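Putative hydrolase (Chloroflexus aurantiacus J-10-fl, PDB 3CMN) is a putative hydrolase, probably a zincin-like metallopeptidase, whose substrate and reaction remain unestablished. Local coordinates at residues R256-M261 with L310-A315; L144-A149 with M303-T308; M186-E191 with L263-G268; E321-A326 with R353-W358. All blocks are in the same frame, centred on the assembly; numbering follows the deposited sequence.

Interaction 1 (R256-M261 with L310-A315)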
loop_
_atom_site.group_PDB
_atom_site.type_symbol
_atom_site.label_atom_id
_atom_site.label_comp_id
_atom_site.label_asym_id
_atom_site.label_seq_id
_atom_site.Cartn_x
_atom_site.Cartn_y
_atom_site.Cartn_z
ATOM N N ARG A 256 12.431 -11.299 2.774
ATOM C CA ARG A 256 12.401 -10.043 3.519
ATOM C C ARG A 256 11.345 -9.068 2.985
ATOM O O ARG A 256 10.562 -8.509 3.750
ATOM C CB ARG A 256 13.777 -9.365 3.477
ATOM C CG ARG A 256 14.809 -9.961 4.428
ATOM C CD ARG A 256 16.105 -9.167 4.362
ATOM N NE ARG A 256 17.144 -9.675 5.257
ATOM C CZ ARG A 256 17.327 -9.277 6.515
ATOM N NH1 ARG A 256 16.538 -8.352 7.059
ATOM N NH2 ARG A 256 18.312 -9.801 7.232
ATOM N N ILE A 257 11.336 -8.857 1.674
ATOM C CA ILE A 257 10.372 -7.956 1.049
ATOM C C ILE A 257 8.972 -8.468 1.370
ATOM O O ILE A 257 8.076 -7.692 1.723
ATOM C CB ILE A 257 10.557 -7.912 -0.488
ATOM C CG1 ILE A 257 11.908 -7.279 -0.822
ATOM C CG2 ILE A 257 9.412 -7.122 -1.141
ATOM C CD1 ILE A 257 12.303 -7.389 -2.281
ATOM N N GLN A 258 8.801 -9.782 1.260
ATOM C CA GLN A 258 7.527 -10.411 1.547
ATOM C C GLN A 258 7.123 -10.223 3.005
ATOM O O GLN A 258 5.975 -9.881 3.286
ATOM C CB GLN A 258 7.592 -11.896 1.199
ATOM C CG GLN A 258 7.515 -12.164 -0.293
ATOM C CD GLN A 258 7.811 -13.607 -0.647
ATOM O OE1 GLN A 258 7.455 -14.524 0.096
ATOM N NE2 GLN A 258 8.448 -13.818 -1.796
ATOM N N ALA A 259 8.055 -10.432 3.933
ATOM C CA ALA A 259 7.736 -10.271 5.347
ATOM C C ALA A 259 7.424 -8.812 5.700
ATOM O O ALA A 259 6.581 -8.547 6.541
ATOM C CB ALA A 259 8.879 -10.806 6.211
ATOM N N LEU A 260 8.099 -7.865 5.057
ATOM C CA LEU A 260 7.846 -6.444 5.314
ATOM C C LEU A 260 6.443 -6.079 4.809
ATOM O O LEU A 260 5.648 -5.481 5.521
ATOM C CB LEU A 260 8.901 -5.574 4.606
ATOM C CG LEU A 260 8.635 -4.056 4.535
ATOM C CD1 LEU A 260 8.749 -3.429 5.941
ATOM C CD2 LEU A 260 9.646 -3.392 3.582
ATOM N N MET A 261 6.146 -6.447 3.570
ATOM C CA MET A 261 4.840 -6.162 2.992
ATOM C C MET A 261 3.731 -6.770 3.864
ATOM O O MET A 261 2.702 -6.145 4.107
ATOM C CB MET A 261 4.777 -6.696 1.550
ATOM C CG MET A 261 4.959 -5.620 0.469
ATOM S SD MET A 261 6.381 -4.502 0.663
ATOM C CE MET A 261 5.609 -3.098 1.441
ATOM N N LEU A 310 10.780 -8.587 -9.803
ATOM C CA LEU A 310 10.813 -9.196 -8.478
ATOM C C LEU A 310 9.770 -10.309 -8.495
ATOM O O LEU A 310 8.609 -10.098 -8.130
ATOM C CB LEU A 310 10.475 -8.173 -7.388
ATOM C CG LEU A 310 11.527 -7.089 -7.160
ATOM C CD1 LEU A 310 11.124 -5.819 -7.895
ATOM C CD2 LEU A 310 11.674 -6.824 -5.670
ATOM N N ASP A 311 10.188 -11.497 -8.927
ATOM C CA ASP A 311 9.280 -12.630 -9.025
ATOM C C ASP A 311 8.993 -13.294 -7.692
ATOM O O ASP A 311 9.102 -14.515 -7.557
ATOM C CB ASP A 311 9.829 -13.659 -10.014
ATOM C CG ASP A 311 8.767 -14.648 -10.473
ATOM O OD1 ASP A 311 8.660 -15.745 -9.880
ATOM O OD2 ASP A 311 8.021 -14.315 -11.420
ATOM N N LEU A 312 8.614 -12.482 -6.712
ATOM C CA LEU A 312 8.290 -12.973 -5.383
ATOM C C LEU A 312 6.795 -13.262 -5.287
ATOM O O LEU A 312 6.065 -13.104 -6.264
ATOM C CB LEU A 312 8.699 -11.938 -4.340
ATOM C CG LEU A 312 8.383 -10.477 -4.668
ATOM C CD1 LEU A 312 6.886 -10.194 -4.597
ATOM C CD2 LEU A 312 9.137 -9.617 -3.688
ATOM N N LYS A 313 6.354 -13.692 -4.117
ATOM C CA LYS A 313 4.945 -13.989 -3.914
ATOM C C LYS A 313 4.449 -13.416 -2.593
ATOM O O LYS A 313 4.940 -13.800 -1.541
ATOM C CB LYS A 313 4.704 -15.497 -3.970
ATOM C CG LYS A 313 3.253 -15.901 -3.769
ATOM C CD LYS A 313 3.087 -17.410 -3.838
ATOM C CE LYS A 313 1.634 -17.814 -3.649
ATOM N NZ LYS A 313 1.453 -19.289 -3.734
ATOM N N LEU A 314 3.523 -12.478 -2.676
ATOM C CA LEU A 314 2.953 -11.885 -1.461
ATOM C C LEU A 314 2.101 -12.893 -0.686
ATOM O O LEU A 314 1.727 -13.926 -1.264
ATOM C CB LEU A 314 2.112 -10.652 -1.805
ATOM C CG LEU A 314 2.840 -9.500 -2.502
ATOM C CD1 LEU A 314 1.882 -8.352 -2.787
ATOM C CD2 LEU A 314 4.014 -9.020 -1.662
ATOM N N ALA A 315 1.808 -12.628 0.567
ATOM C CA ALA A 315 1.000 -13.552 1.348
ATOM C C ALA A 315 -0.452 -13.100 1.410
ATOM O O ALA A 315 -0.751 -11.906 1.483
ATOM C CB ALA A 315 1.570 -13.699 2.749
HETATM O O HOH W 1 3.458 -10.127 1.503
#
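Gln258, on a turn of helix 248-279, and Leu314, in the irregular chain of 310-315, bring their CA atoms to 5.7 Å, the nearest backbone approach of the two segments. The arrangement is loop-on-helix packing in the mostly helical chain of a probable zincin-like metallopeptidase: the connection from helix 283-307 to helix 319-331 runs as an extended strip beside helix 248-279, after an inverse gamma turn centred on Asp311. Three apolar meetings line this strip. Ile257 CD1 presses on Leu310 CD2 at 3.5 Å, a tight methyl pair in which the side chains cross at about a right angle. A chi1 of -66° puts Ile257 CG1, which carries that CD1, beside the backbone N; the other branch, CG2, lies anti to that N and meets Leu312 CD2 at 3.6 Å, so one isoleucine serves two leucines with different methyls. Further along, Met261 CB lies 4.0 Å from Leu314 CD2, a looser touch, while the methionine chain bends and carries its sulphur away from the loop. Gln258 lies alongside the backbone of the loop: its chain is extended beyond CG, runs past Leu312 in the opposite sense, and sets CG 3.3 Å from Lys313 O. Beyond the two segments, Leu205 of helix 197-210 touches Ile257, and Phe305 of helix 283-307 touches Leu312, so both helices adjoin the contact. A water bridges the two backbones, donating to Gln258 O at 3.1 Å and accepting from Ala315 N at 3.1 Å.

Interaction 2 (L144-A149 with M303-T308)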
loop_
_atom_site.group_PDB
_atom_site.type_symbol
_atom_site.label_atom_id
_atom_site.label_comp_id
_atom_site.label_asym_id
_atom_site.label_seq_id
_atom_site.Cartn_x
_atom_site.Cartn_y
_atom_site.Cartn_z
ATOM N N LEU A 144 -0.230 0.299 -4.107
ATOM C CA LEU A 144 0.889 -0.359 -4.757
ATOM C C LEU A 144 2.175 -0.092 -3.975
ATOM O O LEU A 144 2.674 1.026 -3.936
ATOM C CB LEU A 144 1.002 0.154 -6.190
ATOM C CG LEU A 144 -0.310 0.095 -6.990
ATOM C CD1 LEU A 144 -0.100 0.726 -8.353
ATOM C CD2 LEU A 144 -0.774 -1.354 -7.129
ATOM N N SER A 145 2.697 -1.135 -3.340
ATOM C CA SER A 145 3.910 -1.034 -2.534
ATOM C C SER A 145 5.072 -0.341 -3.236
ATOM O O SER A 145 5.681 0.570 -2.672
ATOM C CB SER A 145 4.355 -2.426 -2.078
ATOM O OG SER A 145 3.346 -3.045 -1.306
ATOM N N LEU A 146 5.390 -0.769 -4.455
ATOM C CA LEU A 146 6.503 -0.167 -5.190
ATOM C C LEU A 146 6.330 1.328 -5.453
ATOM O O LEU A 146 7.305 2.036 -5.701
ATOM C CB LEU A 146 6.748 -0.912 -6.511
ATOM C CG LEU A 146 7.450 -2.267 -6.337
ATOM C CD1 LEU A 146 7.656 -2.929 -7.693
ATOM C CD2 LEU A 146 8.782 -2.060 -5.636
ATOM N N LEU A 147 5.095 1.814 -5.403
ATOM C CA LEU A 147 4.858 3.235 -5.600
ATOM C C LEU A 147 4.876 3.931 -4.243
ATOM O O LEU A 147 5.077 5.135 -4.161
ATOM C CB LEU A 147 3.515 3.480 -6.300
ATOM C CG LEU A 147 3.426 3.174 -7.801
ATOM C CD1 LEU A 147 2.038 3.557 -8.295
ATOM C CD2 LEU A 147 4.493 3.946 -8.583
ATOM N N SER A 148 4.681 3.160 -3.178
ATOM C CA SER A 148 4.674 3.708 -1.822
ATOM C C SER A 148 6.079 3.914 -1.251
ATOM O O SER A 148 6.246 4.584 -0.231
ATOM C CB SER A 148 3.878 2.790 -0.884
ATOM O OG SER A 148 2.548 2.606 -1.340
ATOM N N ALA A 149 7.083 3.336 -1.906
ATOM C CA ALA A 149 8.467 3.450 -1.448
ATOM C C ALA A 149 8.881 4.897 -1.148
ATOM O O ALA A 149 8.611 5.815 -1.929
ATOM C CB ALA A 149 9.416 2.833 -2.483
ATOM N N MET A 303 1.709 -8.409 -8.804
ATOM C CA MET A 303 1.858 -8.297 -10.253
ATOM C C MET A 303 2.864 -7.204 -10.596
ATOM O O MET A 303 3.707 -7.384 -11.480
ATOM C CB MET A 303 0.494 -7.973 -10.894
ATOM C CG MET A 303 0.474 -7.770 -12.428
ATOM S SD MET A 303 1.167 -6.225 -13.112
ATOM C CE MET A 303 -0.119 -5.055 -12.749
ATOM N N VAL A 304 2.774 -6.073 -9.902
ATOM C CA VAL A 304 3.687 -4.962 -10.150
ATOM C C VAL A 304 5.131 -5.340 -9.808
ATOM O O VAL A 304 6.061 -4.884 -10.465
ATOM C CB VAL A 304 3.287 -3.698 -9.344
ATOM C CG1 VAL A 304 4.117 -2.515 -9.794
ATOM C CG2 VAL A 304 1.818 -3.396 -9.535
ATOM N N PHE A 305 5.326 -6.164 -8.781
ATOM C CA PHE A 305 6.678 -6.586 -8.421
ATOM C C PHE A 305 7.276 -7.448 -9.532
ATOM O O PHE A 305 8.391 -7.200 -9.990
ATOM C CB PHE A 305 6.693 -7.379 -7.103
ATOM C CG PHE A 305 6.642 -6.517 -5.865
ATOM C CD1 PHE A 305 5.423 -6.146 -5.303
ATOM C CD2 PHE A 305 7.818 -6.072 -5.260
ATOM C CE1 PHE A 305 5.377 -5.343 -4.154
ATOM C CE2 PHE A 305 7.781 -5.271 -4.114
ATOM C CZ PHE A 305 6.559 -4.908 -3.563
ATOM N N ARG A 306 6.526 -8.455 -9.965
ATOM C CA ARG A 306 6.979 -9.374 -11.008
ATOM C C ARG A 306 7.215 -8.692 -12.344
ATOM O O ARG A 306 8.118 -9.064 -13.087
ATOM C CB ARG A 306 5.956 -10.478 -11.192
ATOM C CG ARG A 306 5.702 -11.279 -9.941
ATOM C CD ARG A 306 4.369 -11.949 -10.067
ATOM N NE ARG A 306 4.090 -12.865 -8.974
ATOM C CZ ARG A 306 4.816 -13.943 -8.698
ATOM N NH1 ARG A 306 5.882 -14.245 -9.427
ATOM N NH2 ARG A 306 4.453 -14.747 -7.707
ATOM N N LEU A 307 6.381 -7.706 -12.652
ATOM C CA LEU A 307 6.493 -6.947 -13.886
ATOM C C LEU A 307 7.856 -6.253 -13.938
ATOM O O LEU A 307 8.538 -6.261 -14.968
ATOM C CB LEU A 307 5.373 -5.907 -13.938
ATOM C CG LEU A 307 5.305 -4.973 -15.148
ATOM C CD1 LEU A 307 5.172 -5.783 -16.437
ATOM C CD2 LEU A 307 4.130 -4.028 -14.977
ATOM N N THR A 308 8.253 -5.668 -12.812
ATOM C CA THR A 308 9.527 -4.960 -12.718
ATOM C C THR A 308 10.735 -5.852 -12.431
ATOM O O THR A 308 11.862 -5.366 -12.371
ATOM C CB THR A 308 9.470 -3.855 -11.645
ATOM O OG1 THR A 308 9.006 -4.407 -10.408
ATOM C CG2 THR A 308 8.537 -2.749 -12.082
#
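Leu146 has the most surface buried here, and it lies over Phe305, with Val304 beside it. Its CG stands above one face of the Phe305 ring, 3.9 Å from the centroid and 17° off the ring normal, a CH-pi contact shifted toward the rim. The two methyls then diverge: CD2 reaches Phe305 CE2 at 3.7 Å, while CD1 turns to the helix backbone and lies 3.7 Å from Val304 O. CD1 also meets Thr308 OG1 tip to tip at 3.4 Å. The Phe305 ring owes its place partly to a chi1 of -80°, which puts CG beside the backbone N. At the ring edge, near its plane, Ser145 CB comes within 3.6 Å of CZ. The serine hydroxyl is engaged elsewhere, in a hydrogen bond with Asp301 of helix 283-307. The contact seats a short, weakly bonded helical turn, 145-148, against the C-terminal end of helix 283-307 in the buried interior of this mostly helical chain; Phe202 of helix 197-210 touches both Leu146 and Phe305. Val304 divides its branches between two leucines, CG1 meeting Leu146 CD1 and CG2 meeting Leu144 CD2, each at 4.1 Å. Within the short turn, Leu144 O accepts from Leu147 N and, from the opposite face of the carbonyl plane, from Ser148 OG, which donates from well above that plane.

Interaction 3 (M186-E191 with L263-G268)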
loop_
_atom_site.group_PDB
_atom_site.type_symbol
_atom_site.label_atom_id
_atom_site.label_comp_id
_atom_site.label_asym_id
_atom_site.label_seq_id
_atom_site.Cartn_x
_atom_site.Cartn_y
_atom_site.Cartn_z
ATOM N N MET A 186 -4.151 6.787 5.894
ATOM C CA MET A 186 -3.329 7.443 6.887
ATOM C C MET A 186 -2.490 6.425 7.636
ATOM O O MET A 186 -1.340 6.695 7.986
ATOM C CB MET A 186 -4.199 8.243 7.862
ATOM C CG MET A 186 -3.419 9.100 8.856
ATOM S SD MET A 186 -2.677 10.531 8.104
ATOM C CE MET A 186 -1.177 9.870 7.661
ATOM N N THR A 187 -3.056 5.252 7.871
ATOM C CA THR A 187 -2.313 4.221 8.569
ATOM C C THR A 187 -1.031 3.911 7.804
ATOM O O THR A 187 0.065 3.945 8.372
ATOM C CB THR A 187 -3.160 2.938 8.763
ATOM O OG1 THR A 187 -4.290 3.245 9.585
ATOM C CG2 THR A 187 -2.346 1.860 9.463
ATOM N N HIS A 188 -1.164 3.653 6.508
ATOM C CA HIS A 188 0.000 3.349 5.692
ATOM C C HIS A 188 0.986 4.503 5.558
ATOM O O HIS A 188 2.181 4.285 5.369
ATOM C CB HIS A 188 -0.443 2.846 4.323
ATOM C CG HIS A 188 -1.091 1.502 4.380
ATOM N ND1 HIS A 188 -0.841 0.511 3.453
ATOM C CD2 HIS A 188 -1.926 0.960 5.295
ATOM C CE1 HIS A 188 -1.490 -0.587 3.803
ATOM N NE2 HIS A 188 -2.156 -0.340 4.918
ATOM N N ALA A 189 0.493 5.729 5.673
ATOM C CA ALA A 189 1.368 6.888 5.585
ATOM C C ALA A 189 2.277 6.867 6.809
ATOM O O ALA A 189 3.473 7.181 6.730
ATOM C CB ALA A 189 0.554 8.157 5.557
ATOM N N PHE A 190 1.691 6.498 7.945
ATOM C CA PHE A 190 2.431 6.401 9.193
ATOM C C PHE A 190 3.452 5.257 9.095
ATOM O O PHE A 190 4.627 5.441 9.386
ATOM C CB PHE A 190 1.469 6.137 10.365
ATOM C CG PHE A 190 0.971 7.391 11.054
ATOM C CD1 PHE A 190 0.015 8.209 10.452
ATOM C CD2 PHE A 190 1.478 7.760 12.301
ATOM C CE1 PHE A 190 -0.426 9.376 11.072
ATOM C CE2 PHE A 190 1.042 8.937 12.942
ATOM C CZ PHE A 190 0.090 9.745 12.325
ATOM N N GLU A 191 2.992 4.081 8.672
ATOM C CA GLU A 191 3.852 2.911 8.552
ATOM C C GLU A 191 5.039 3.158 7.622
ATOM O O GLU A 191 6.133 2.642 7.855
ATOM C CB GLU A 191 3.055 1.707 8.048
ATOM C CG GLU A 191 1.876 1.319 8.928
ATOM C CD GLU A 191 1.127 0.116 8.387
ATOM O OE1 GLU A 191 1.595 -1.022 8.582
ATOM O OE2 GLU A 191 0.073 0.314 7.747
ATOM N N LEU A 263 3.812 -7.521 7.210
ATOM C CA LEU A 263 3.680 -6.801 8.471
ATOM C C LEU A 263 2.982 -5.455 8.254
ATOM O O LEU A 263 2.113 -5.047 9.033
ATOM C CB LEU A 263 5.060 -6.556 9.082
ATOM C CG LEU A 263 4.931 -5.741 10.362
ATOM C CD1 LEU A 263 4.604 -6.686 11.498
ATOM C CD2 LEU A 263 6.196 -4.976 10.639
ATOM N N ILE A 264 3.391 -4.752 7.206
ATOM C CA ILE A 264 2.792 -3.472 6.889
ATOM C C ILE A 264 1.262 -3.620 6.752
ATOM O O ILE A 264 0.515 -2.792 7.286
ATOM C CB ILE A 264 3.420 -2.888 5.594
ATOM C CG1 ILE A 264 4.842 -2.392 5.907
ATOM C CG2 ILE A 264 2.558 -1.771 5.037
ATOM C CD1 ILE A 264 5.554 -1.736 4.748
ATOM N N GLU A 265 0.804 -4.673 6.064
ATOM C CA GLU A 265 -0.633 -4.910 5.881
ATOM C C GLU A 265 -1.297 -5.371 7.171
ATOM O O GLU A 265 -2.345 -4.848 7.559
ATOM C CB GLU A 265 -0.890 -5.957 4.790
ATOM C CG GLU A 265 -0.537 -5.493 3.384
ATOM C CD GLU A 265 -1.279 -4.229 2.983
ATOM O OE1 GLU A 265 -2.531 -4.251 2.988
ATOM O OE2 GLU A 265 -0.611 -3.216 2.667
ATOM N N GLY A 266 -0.677 -6.346 7.827
ATOM C CA GLY A 266 -1.203 -6.872 9.072
ATOM C C GLY A 266 -1.239 -5.848 10.190
ATOM O O GLY A 266 -2.225 -5.746 10.920
ATOM N N TYR A 267 -0.170 -5.077 10.335
ATOM C CA TYR A 267 -0.144 -4.068 11.379
ATOM C C TYR A 267 -1.158 -2.989 11.022
ATOM O O TYR A 267 -1.833 -2.442 11.895
ATOM C CB TYR A 267 1.240 -3.434 11.499
ATOM C CG TYR A 267 1.543 -2.992 12.909
ATOM C CD1 TYR A 267 2.305 -3.798 13.755
ATOM C CD2 TYR A 267 1.039 -1.793 13.415
ATOM C CE1 TYR A 267 2.566 -3.429 15.066
ATOM C CE2 TYR A 267 1.291 -1.408 14.735
ATOM C CZ TYR A 267 2.062 -2.239 15.560
ATOM O OH TYR A 267 2.335 -1.900 16.878
ATOM N N GLY A 268 -1.250 -2.681 9.732
ATOM C CA GLY A 268 -2.189 -1.673 9.282
ATOM C C GLY A 268 -3.617 -2.134 9.493
ATOM O O GLY A 268 -4.479 -1.336 9.857
#
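Glu191 reaches Ile264 and Gly268 because its first torsion sets CG anti to the carbonyl carbon and its chi2 of 180° then carries CD straight outward, delivering the carboxylate to the facing helix. There OE2 lies 3.4 Å from Gly268 CA, and OE1 touches Ile264 CG2 at 3.7 Å and Tyr267 CB at 3.8 Å. The modelled approach of OE1 to Ile264 O is too short to be taken at face value, and the nature of that pairing is doubtful. Thr187, one turn earlier, fills the neighbouring place: its CG2 packs on Gly268 CA at 3.5 Å, while its hydroxyl is bonded back to Leu183 O in its own helix. Gly268 offers only backbone to both side chains, and the CA atoms of Thr187 and Gly268 come within 5.9 Å. Segments 186-191 of helix 174-193 and 263-268 of helix 248-279 run at 130° between their N-to-C directions, their axes 10.0 Å apart, as a buried helix pair. The first carries His188, the last residue of an HExxH pattern consistent with the active-site helix of zincins; no metal is bound to it here. The His188 imidazole meets Glu265 edge-on: CE1 lies 3.0 Å from Glu265 OE2, with ring and carboxylate planes 65° apart. Glu265 gets there although its CB points away from the other helix, because its chain bends back at chi2. Its OE1 has a long, weak ion pair with Arg297, while the ring of His184 meets that of His188.

Interaction 4 (E321-A326 with R353-W358)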
loop_
_atom_site.group_PDB
_atom_site.type_symbol
_atom_site.label_atom_id
_atom_site.label_comp_id
_atom_site.label_asym_id
_atom_site.label_seq_id
_atom_site.Cartn_x
_atom_site.Cartn_y
_atom_site.Cartn_z
ATOM N N GLU A 321 -1.636 -10.493 9.608
ATOM C CA GLU A 321 -2.552 -9.893 10.577
ATOM C C GLU A 321 -2.686 -10.731 11.850
ATOM O O GLU A 321 -2.776 -10.195 12.952
ATOM C CB GLU A 321 -3.931 -9.689 9.941
ATOM C CG GLU A 321 -4.634 -8.430 10.438
ATOM C CD GLU A 321 -6.049 -8.298 9.924
ATOM O OE1 GLU A 321 -6.261 -8.456 8.706
ATOM O OE2 GLU A 321 -6.949 -8.022 10.741
ATOM N N ALA A 322 -2.699 -12.049 11.681
ATOM C CA ALA A 322 -2.808 -12.989 12.789
ATOM C C ALA A 322 -1.520 -12.934 13.589
ATOM O O ALA A 322 -1.517 -13.177 14.798
ATOM C CB ALA A 322 -3.042 -14.396 12.266
ATOM N N PHE A 323 -0.421 -12.619 12.910
ATOM C CA PHE A 323 0.864 -12.493 13.583
ATOM C C PHE A 323 0.699 -11.379 14.611
ATOM O O PHE A 323 0.914 -11.578 15.801
ATOM C CB PHE A 323 1.970 -12.113 12.584
ATOM C CG PHE A 323 3.232 -11.613 13.238
ATOM C CD1 PHE A 323 4.240 -12.495 13.614
ATOM C CD2 PHE A 323 3.380 -10.259 13.545
ATOM C CE1 PHE A 323 5.374 -12.034 14.293
ATOM C CE2 PHE A 323 4.502 -9.797 14.221
ATOM C CZ PHE A 323 5.499 -10.685 14.596
ATOM N N VAL A 324 0.289 -10.210 14.134
ATOM C CA VAL A 324 0.107 -9.049 14.992
ATOM C C VAL A 324 -0.987 -9.228 16.043
ATOM O O VAL A 324 -0.835 -8.765 17.172
ATOM C CB VAL A 324 -0.207 -7.790 14.156
ATOM C CG1 VAL A 324 -0.324 -6.578 15.062
ATOM C CG2 VAL A 324 0.889 -7.563 13.129
ATOM N N ASN A 325 -2.090 -9.882 15.677
ATOM C CA ASN A 325 -3.175 -10.094 16.631
ATOM C C ASN A 325 -2.675 -11.028 17.713
ATOM O O ASN A 325 -2.930 -10.826 18.899
ATOM C CB ASN A 325 -4.404 -10.696 15.945
ATOM C CG ASN A 325 -5.164 -9.681 15.107
ATOM O OD1 ASN A 325 -5.264 -8.503 15.468
ATOM N ND2 ASN A 325 -5.720 -10.137 13.987
ATOM N N ALA A 326 -1.944 -12.049 17.292
ATOM C CA ALA A 326 -1.381 -13.007 18.217
ATOM C C ALA A 326 -0.531 -12.282 19.260
ATOM O O ALA A 326 -0.929 -12.191 20.424
ATOM C CB ALA A 326 -0.535 -14.012 17.462
ATOM N N ARG A 353 4.373 -16.816 10.622
ATOM C CA ARG A 353 3.578 -18.038 10.677
ATOM C C ARG A 353 3.512 -18.572 12.100
ATOM O O ARG A 353 2.590 -19.309 12.466
ATOM C CB ARG A 353 4.174 -19.091 9.746
ATOM C CG ARG A 353 4.072 -18.716 8.275
ATOM C CD ARG A 353 4.366 -19.892 7.372
ATOM N NE ARG A 353 5.779 -20.246 7.320
ATOM C CZ ARG A 353 6.709 -19.521 6.706
ATOM N NH1 ARG A 353 6.372 -18.393 6.094
ATOM N NH2 ARG A 353 7.971 -19.931 6.685
ATOM N N ASN A 354 4.501 -18.198 12.902
ATOM C CA ASN A 354 4.552 -18.609 14.296
ATOM C C ASN A 354 5.096 -17.429 15.083
ATOM O O ASN A 354 6.302 -17.304 15.288
ATOM C CB ASN A 354 5.445 -19.841 14.474
ATOM C CG ASN A 354 6.396 -20.051 13.313
ATOM O OD1 ASN A 354 5.969 -20.261 12.174
ATOM N ND2 ASN A 354 7.695 -20.000 13.596
ATOM N N PRO A 355 4.198 -16.532 15.516
ATOM C CA PRO A 355 4.560 -15.338 16.285
ATOM C C PRO A 355 5.445 -15.660 17.494
ATOM O O PRO A 355 6.379 -14.916 17.810
ATOM C CB PRO A 355 3.202 -14.765 16.683
ATOM C CG PRO A 355 2.325 -15.158 15.528
ATOM C CD PRO A 355 2.741 -16.589 15.295
ATOM N N GLY A 356 5.146 -16.773 18.159
ATOM C CA GLY A 356 5.919 -17.181 19.321
ATOM C C GLY A 356 7.412 -16.989 19.145
ATOM O O GLY A 356 8.073 -16.417 20.013
ATOM N N GLN A 357 7.942 -17.473 18.024
ATOM C CA GLN A 357 9.368 -17.355 17.717
ATOM C C GLN A 357 9.805 -15.897 17.827
ATOM O O GLN A 357 10.861 -15.586 18.372
ATOM C CB GLN A 357 9.649 -17.851 16.291
ATOM C CG GLN A 357 10.711 -18.940 16.191
ATOM C CD GLN A 357 11.122 -19.236 14.751
ATOM O OE1 GLN A 357 11.759 -18.413 14.089
ATOM N NE2 GLN A 357 10.749 -20.414 14.262
ATOM N N TRP A 358 8.976 -15.006 17.297
ATOM C CA TRP A 358 9.280 -13.583 17.312
ATOM C C TRP A 358 9.250 -12.996 18.721
ATOM O O TRP A 358 10.116 -12.193 19.087
ATOM C CB TRP A 358 8.283 -12.828 16.432
ATOM C CG TRP A 358 8.596 -11.372 16.302
ATOM C CD1 TRP A 358 9.466 -10.796 15.421
ATOM C CD2 TRP A 358 8.026 -10.299 17.070
ATOM N NE1 TRP A 358 9.468 -9.430 15.587
ATOM C CE2 TRP A 358 8.595 -9.097 16.592
ATOM C CE3 TRP A 358 7.092 -10.238 18.114
ATOM C CZ2 TRP A 358 8.258 -7.850 17.116
ATOM C CZ3 TRP A 358 6.754 -8.994 18.639
ATOM C CH2 TRP A 358 7.338 -7.812 18.138
#
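Phe323 is the side chain that spans this contact, passing Pro355 on its way to Trp358. At its root, CB lies 4.3 Å from Pro355 CG, and a chi1 of 165° sends CG anti to the backbone N. The ring then slides past the proline in the opposite direction: CD1 meets Pro355 CG at 3.8 Å. One atom further, CE1 touches Trp358 CB at 3.7 Å, close to the plane of the phenyl ring. The tip, CZ, comes down over one face of the indole, 3.6 Å from Trp358 CD2. The side chains cross at about a right angle, the edge of Phe323 against the face of Trp358, as a T-shaped (edge-to-face) pair with planes at 75° and centroids 5.1 Å apart, counted to the five-membered ring. Pro355 is held from a second point as well, since its CG rests 3.6 Å from Ala326 CB, one turn after Phe323, and so the pyrrolidine sits between two residues of the same helix face. The indole is fixed at its polar atom by a hydrogen bond from NE1 to Asn345 O. This is apolar packing of helix 319-331 against helix 355-363 near the C-terminus of the chain. Around it, Ile352 of helix 349-353 and Pro347 of the preceding loop touch Phe323, while Val324 of helix 319-331 packs on Tyr267 and His270 of helix 248-279.

Interactions 2 and 3 are buried, their centres about 9 and 8 Å from the centre of the chain, whereas interactions 1 and 4 are partly buried, the centre of the last about 21 Å from that point. Helix 248-279 serves both interaction 1 and interaction 3 in adjoining segments, with no other touch between them; the first is apolar and water-bridged, the second largely polar, beside the putative zincin motif. Interaction 2 is joined to interaction 1 through the end of helix 283-307, with an Arg306-Asp311 salt bridge between them. Interaction 4 touches interaction 3 through Val324 and Phe323. An aliphatic group over a phenyl face carries interaction 2; a T-shaped pair and a proline carry interaction 4.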